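PDB 3K01: Acarbose/maltose binding protein GacH, which binds acarbose and an acarbose homolog, and probably maltose, as the solute receptor of an ABC transporter. Local coordinates for residues P85-T90 / Y313-Y318. Numbering follows the deposited sequence.
Sequences PDVMRT and YAFVKY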
loop_
_atom_site.group_PDB
_atom_site.type_symbol
_atom_site.label_atom_id
_atom_site.label_comp_id
_atom_site.label_asym_id
_atom_site.label_seq_id
_atom_site.Cartn_x
_atom_site.Cartn_y
_atom_site.Cartn_z
ATOM N N PRO A 85 -12.172 -1.877 -20.614
ATOM C CA PRO A 85 -12.959 -0.787 -20.036
ATOM C C PRO A 85 -12.406 0.541 -20.512
ATOM O O PRO A 85 -11.270 0.606 -20.979
ATOM C CB PRO A 85 -12.737 -0.962 -18.529
ATOM C CG PRO A 85 -11.342 -1.542 -18.454
ATOM C CD PRO A 85 -11.281 -2.499 -19.612
ATOM N N ASP A 86 -13.201 1.601 -20.389
ATOM C CA ASP A 86 -12.672 2.948 -20.590
ATOM C C ASP A 86 -11.800 3.391 -19.410
ATOM O O ASP A 86 -10.785 4.057 -19.601
ATOM C CB ASP A 86 -13.806 3.933 -20.827
ATOM C CG ASP A 86 -14.625 3.549 -22.014
ATOM O OD1 ASP A 86 -14.084 3.647 -23.138
ATOM O OD2 ASP A 86 -15.773 3.089 -21.815
ATOM N N VAL A 87 -12.269 3.061 -18.196
ATOM C CA VAL A 87 -11.591 3.467 -16.988
ATOM C C VAL A 87 -11.323 2.227 -16.141
ATOM O O VAL A 87 -12.212 1.408 -15.921
ATOM C CB VAL A 87 -12.428 4.484 -16.207
ATOM C CG1 VAL A 87 -11.780 4.805 -14.848
ATOM C CG2 VAL A 87 -12.599 5.780 -17.037
ATOM N N MET A 88 -10.087 2.124 -15.669
ATOM C CA MET A 88 -9.643 0.937 -14.909
ATOM C C MET A 88 -9.153 1.403 -13.549
ATOM O O MET A 88 -8.265 2.268 -13.460
ATOM C CB MET A 88 -8.483 0.287 -15.698
ATOM C CG MET A 88 -7.822 -0.937 -15.067
ATOM S SD MET A 88 -9.030 -2.265 -14.911
ATOM C CE MET A 88 -8.161 -3.379 -13.788
ATOM N N ARG A 89 -9.686 0.796 -12.484
ATOM C CA ARG A 89 -9.101 1.019 -11.147
ATOM C C ARG A 89 -7.739 0.311 -11.103
ATOM O O ARG A 89 -7.654 -0.891 -11.384
ATOM C CB ARG A 89 -10.018 0.525 -10.043
ATOM C CG ARG A 89 -9.697 1.168 -8.730
ATOM C CD ARG A 89 -10.295 0.425 -7.586
ATOM N NE ARG A 89 -10.312 1.168 -6.332
ATOM C CZ ARG A 89 -10.434 0.584 -5.137
ATOM N NH1 ARG A 89 -10.520 -0.738 -5.055
ATOM N NH2 ARG A 89 -10.491 1.324 -4.047
ATOM N N THR A 90 -6.692 1.063 -10.756
ATOM C CA THR A 90 -5.306 0.603 -10.941
ATOM C C THR A 90 -4.545 0.651 -9.635
ATOM O O THR A 90 -4.429 1.701 -9.018
ATOM C CB THR A 90 -4.509 1.464 -11.973
ATOM O OG1 THR A 90 -4.643 2.864 -11.665
ATOM C CG2 THR A 90 -4.981 1.207 -13.403
ATOM N N TYR A 313 -11.917 11.197 -19.182
ATOM C CA TYR A 313 -11.148 12.188 -18.431
ATOM C C TYR A 313 -12.030 12.798 -17.346
ATOM O O TYR A 313 -11.606 12.952 -16.194
ATOM C CB TYR A 313 -10.702 13.325 -19.348
ATOM C CG TYR A 313 -9.748 12.957 -20.468
ATOM C CD1 TYR A 313 -8.849 11.892 -20.361
ATOM C CD2 TYR A 313 -9.748 13.696 -21.654
ATOM C CE1 TYR A 313 -7.980 11.579 -21.410
ATOM C CE2 TYR A 313 -8.890 13.393 -22.694
ATOM C CZ TYR A 313 -8.017 12.332 -22.583
ATOM O OH TYR A 313 -7.163 12.032 -23.619
ATOM N N ALA A 314 -13.263 13.168 -17.711
ATOM C CA ALA A 314 -14.159 13.777 -16.759
ATOM C C ALA A 314 -14.570 12.784 -15.657
ATOM O O ALA A 314 -14.709 13.168 -14.480
ATOM C CB ALA A 314 -15.393 14.322 -17.481
ATOM N N PHE A 315 -14.733 11.521 -16.023
ATOM C CA PHE A 315 -15.106 10.523 -15.026
ATOM C C PHE A 315 -13.999 10.317 -13.975
ATOM O O PHE A 315 -14.286 10.263 -12.772
ATOM C CB PHE A 315 -15.430 9.199 -15.714
ATOM C CG PHE A 315 -15.865 8.113 -14.757
ATOM C CD1 PHE A 315 -17.166 8.074 -14.291
ATOM C CD2 PHE A 315 -14.959 7.159 -14.324
ATOM C CE1 PHE A 315 -17.575 7.080 -13.405
ATOM C CE2 PHE A 315 -15.355 6.150 -13.440
ATOM C CZ PHE A 315 -16.667 6.114 -12.978
ATOM N N VAL A 316 -12.747 10.208 -14.408
ATOM C CA VAL A 316 -11.674 10.024 -13.422
ATOM C C VAL A 316 -11.482 11.273 -12.588
ATOM O O VAL A 316 -11.190 11.167 -11.401
ATOM C CB VAL A 316 -10.349 9.493 -14.016
ATOM C CG1 VAL A 316 -10.588 8.195 -14.772
ATOM C CG2 VAL A 316 -9.629 10.526 -14.880
ATOM N N LYS A 317 -11.683 12.452 -13.170
ATOM C CA LYS A 317 -11.659 13.665 -12.376
ATOM C C LYS A 317 -12.746 13.632 -11.296
ATOM O O LYS A 317 -12.476 13.951 -10.127
ATOM C CB LYS A 317 -11.803 14.914 -13.263
ATOM C CG LYS A 317 -12.002 16.204 -12.512
ATOM C CD LYS A 317 -12.231 17.327 -13.515
ATOM C CE LYS A 317 -12.466 18.618 -12.790
ATOM N NZ LYS A 317 -12.735 19.741 -13.741
ATOM N N TYR A 318 -13.963 13.263 -11.685
ATOM C CA TYR A 318 -15.051 13.112 -10.729
ATOM C C TYR A 318 -14.732 12.082 -9.639
ATOM O O TYR A 318 -14.885 12.378 -8.449
ATOM C CB TYR A 318 -16.321 12.733 -11.491
ATOM C CG TYR A 318 -17.426 12.176 -10.625
ATOM C CD1 TYR A 318 -18.215 13.013 -9.835
ATOM C CD2 TYR A 318 -17.658 10.807 -10.584
ATOM C CE1 TYR A 318 -19.228 12.488 -9.037
ATOM C CE2 TYR A 318 -18.666 10.276 -9.785
ATOM C CZ TYR A 318 -19.428 11.126 -9.026
ATOM O OH TYR A 318 -20.429 10.588 -8.209
#
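Val87 meets Phe315 and Val316 where helix 309-320 packs on strand 87-91, a helix-on-sheet layer in one lobe of the periplasmic-binding-protein fold of this solute receptor. The packing is purely apolar on two counts: no hydrogen bond links 85-90 to 313-318, and every touching atom is a side-chain carbon. It is a small contact, 126 Å² summed over both sides, and all three touching residues are buried. The closest CA atoms, those of Val87 and Val316, stand 7.5 Å apart, so the gap is bridged by short branched side chains and one ring.

Van der Waals contact with the ring involves both methyls of Val87. CG2 of Val87 lies 3.9 Å from CD2 of Phe315, approaching obliquely, while CG1 of Val87 reaches that same CD2 at 4.0 Å. With CG anti to the backbone N (chi1 -178°), the ring of Phe315 is placed against Val87, and it also meets Phe32 of strand 28-34 and, edge-to-face, Phe51.

Aliphatic packing completes the contact. Val316 also leans on Leu300 and Val302 of strand 293-302, so through Phe315 and Val316 the helix touches three adjacent strands, 87-91 pairing parallel with 28-34 and antiparallel with 293-302. Val316 presents a single methyl to Val87: CG1 of Val316 sits 3.6 Å from CG1 of Val87 and 3.9 Å from CG2 of Val87.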